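PDB 2FWT: DHC, diheme cytochrome c from Rhodobacter sphaeroides, which binds two covalently attached c-type hemes and probably passes electrons to its partner SHP, the oxygen-binding sphaeroides heme protein. Local coordinates for residues L47-A50 against S51-Q54. Numbering follows the deposited sequence.
Sequences LDEA and SRGQ
R52 N, G53 N and Q54 N donate in turn to D48 O, E49 O and A50 O, each at 3.0 Å, and these i to i+4 bonds start helix 49-61. D48 is its N-cap. With chi1 at 68°, its CG lies between the backbone N and the carbonyl carbon, which turns the short carboxylate back over the helix start. There D48 OD2 accepts from S51 N at 3.0 Å, the amide approaching from above the carboxylate plane, while D48 OD1 accepts on its syn side from S51 OG at 2.9 Å, a hydroxyl short enough to reach back to the cap. Two bonds thus fix the carboxylate, and its negative charge, like that of E49 in the first turn, probably suits the helix dipole. The extended E49 chain crosses the bent R52 chain; a water donates to E49 OE2 and accepts a weak bond from R52 NH2, whereas R52 NH1 forms a salt bridge with E56. L47 sets CD1 3.9 Å from R52 CA, an apolar residue suited to this place, its side chain about 4 Å from a bound heme c. L47 and R52 touch M34 of helix 27-34; on helix 7-12, L47 meets E12, and S51 and Q54 touch L8.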
ATOM      1  N   LEU A  47      -4.762   6.367 -14.219  1.00 23.39           N
ATOM      2  CA  LEU A  47      -4.900   7.768 -13.912  1.00 24.58           C
ATOM      3  C   LEU A  47      -4.357   8.544 -15.098  1.00 23.98           C
ATOM      4  O   LEU A  47      -3.626   8.010 -15.925  1.00 22.59           O
ATOM      5  CB  LEU A  47      -3.941   8.139 -12.761  1.00 26.46           C
ATOM      6  CG  LEU A  47      -4.069   7.417 -11.453  1.00 28.00           C
ATOM      7  CD1 LEU A  47      -2.879   7.776 -10.613  1.00 30.99           C
ATOM      8  CD2 LEU A  47      -5.356   7.839 -10.830  1.00 29.84           C
ATOM      9  N   ASP A  48      -4.673   9.816 -15.165  1.00 24.28           N
ATOM     10  CA  ASP A  48      -4.017  10.657 -16.153  1.00 25.04           C
ATOM     11  C   ASP A  48      -2.526  10.735 -15.809  1.00 24.75           C
ATOM     12  O   ASP A  48      -2.145  10.696 -14.623  1.00 23.21           O
ATOM     13  CB  ASP A  48      -4.626  12.058 -16.190  1.00 26.11           C
ATOM     14  CG  ASP A  48      -4.361  12.844 -14.938  1.00 28.23           C
ATOM     15  OD1 ASP A  48      -5.122  12.669 -13.976  1.00 32.65           O
ATOM     16  OD2 ASP A  48      -3.395  13.655 -14.906  1.00 31.10           O
ATOM     17  N   GLU A  49      -1.719  10.899 -16.850  1.00 24.86           N
ATOM     18  CA  GLU A  49      -0.263  10.854 -16.735  1.00 24.61           C
ATOM     19  C   GLU A  49       0.274  11.821 -15.703  1.00 23.23           C
ATOM     20  O   GLU A  49       1.095  11.428 -14.880  1.00 22.28           O
ATOM     21  CB  GLU A  49       0.384  11.126 -18.081  1.00 25.21           C
ATOM     22  CG  GLU A  49       1.913  11.083 -18.068  1.00 26.44           C
ATOM     23  CD  GLU A  49       2.503  11.459 -19.420  1.00 27.65           C
ATOM     24  OE1 GLU A  49       2.638  12.683 -19.702  1.00 28.00           O
ATOM     25  OE2 GLU A  49       2.800  10.522 -20.205  1.00 31.00           O
ATOM     26  N   ALA A  50      -0.161  13.087 -15.735  1.00 22.86           N
ATOM     27  CA  ALA A  50       0.361  14.085 -14.782  1.00 21.75           C
ATOM     28  C   ALA A  50       0.136  13.653 -13.330  1.00 21.27           C
ATOM     29  O   ALA A  50       1.041  13.742 -12.507  1.00 19.87           O
ATOM     30  CB  ALA A  50      -0.246  15.515 -15.042  1.00 22.29           C
ATOM     31  N   SER A  51      -1.086  13.187 -13.033  1.00 20.65           N
ATOM     32  CA  SER A  51      -1.423  12.698 -11.705  1.00 20.38           C
ATOM     33  C   SER A  51      -0.565  11.505 -11.323  1.00 18.63           C
ATOM     34  O   SER A  51      -0.084  11.445 -10.206  1.00 17.96           O
ATOM     35  CB  SER A  51      -2.895  12.289 -11.620  1.00 20.67           C
ATOM     36  OG  SER A  51      -3.709  13.471 -11.608  1.00 25.18           O
ATOM     37  N   ARG A  52      -0.384  10.581 -12.258  1.00 18.20           N
ATOM     38  CA  ARG A  52       0.432   9.396 -12.019  1.00 18.16           C
ATOM     39  C   ARG A  52       1.836   9.822 -11.572  1.00 18.29           C
ATOM     40  O   ARG A  52       2.342   9.344 -10.571  1.00 18.48           O
ATOM     41  CB  ARG A  52       0.492   8.517 -13.263  1.00 18.11           C
ATOM     42  CG  ARG A  52       1.094   7.105 -13.034  1.00 18.32           C
ATOM     43  CD  ARG A  52       2.628   7.086 -13.103  1.00 19.38           C
ATOM     44  NE  ARG A  52       2.992   7.607 -14.408  1.00 19.22           N
ATOM     45  CZ  ARG A  52       4.100   8.278 -14.706  1.00 20.55           C
ATOM     46  NH1 ARG A  52       5.061   8.500 -13.796  1.00 19.63           N
ATOM     47  NH2 ARG A  52       4.244   8.716 -15.951  1.00 20.35           N
ATOM     48  N   GLY A  53       2.447  10.751 -12.301  1.00 18.74           N
ATOM     49  CA  GLY A  53       3.773  11.247 -11.954  1.00 17.87           C
ATOM     50  C   GLY A  53       3.838  11.962 -10.624  1.00 17.92           C
ATOM     51  O   GLY A  53       4.811  11.823  -9.860  1.00 16.66           O
ATOM     52  N   GLN A  54       2.826  12.753 -10.325  1.00 18.40           N
ATOM     53  CA  GLN A  54       2.773  13.432  -9.028  1.00 18.56           C
ATOM     54  C   GLN A  54       2.664  12.468  -7.845  1.00 17.96           C
ATOM     55  O   GLN A  54       3.316  12.686  -6.810  1.00 17.45           O
ATOM     56  CB  GLN A  54       1.617  14.444  -8.922  1.00 20.98           C
ATOM     57  CG  GLN A  54       1.849  15.757  -9.677  1.00 27.09           C
ATOM     58  CD  GLN A  54       2.698  16.866  -8.983  1.00 30.70           C
ATOM     59  OE1 GLN A  54       2.802  17.955  -9.557  1.00 36.24           O
ATOM     60  NE2 GLN A  54       3.278  16.620  -7.787  1.00 29.74           N
TER
HETATM   61  O   HOH W   1       2.783   8.066 -19.034  1.00 47.04           O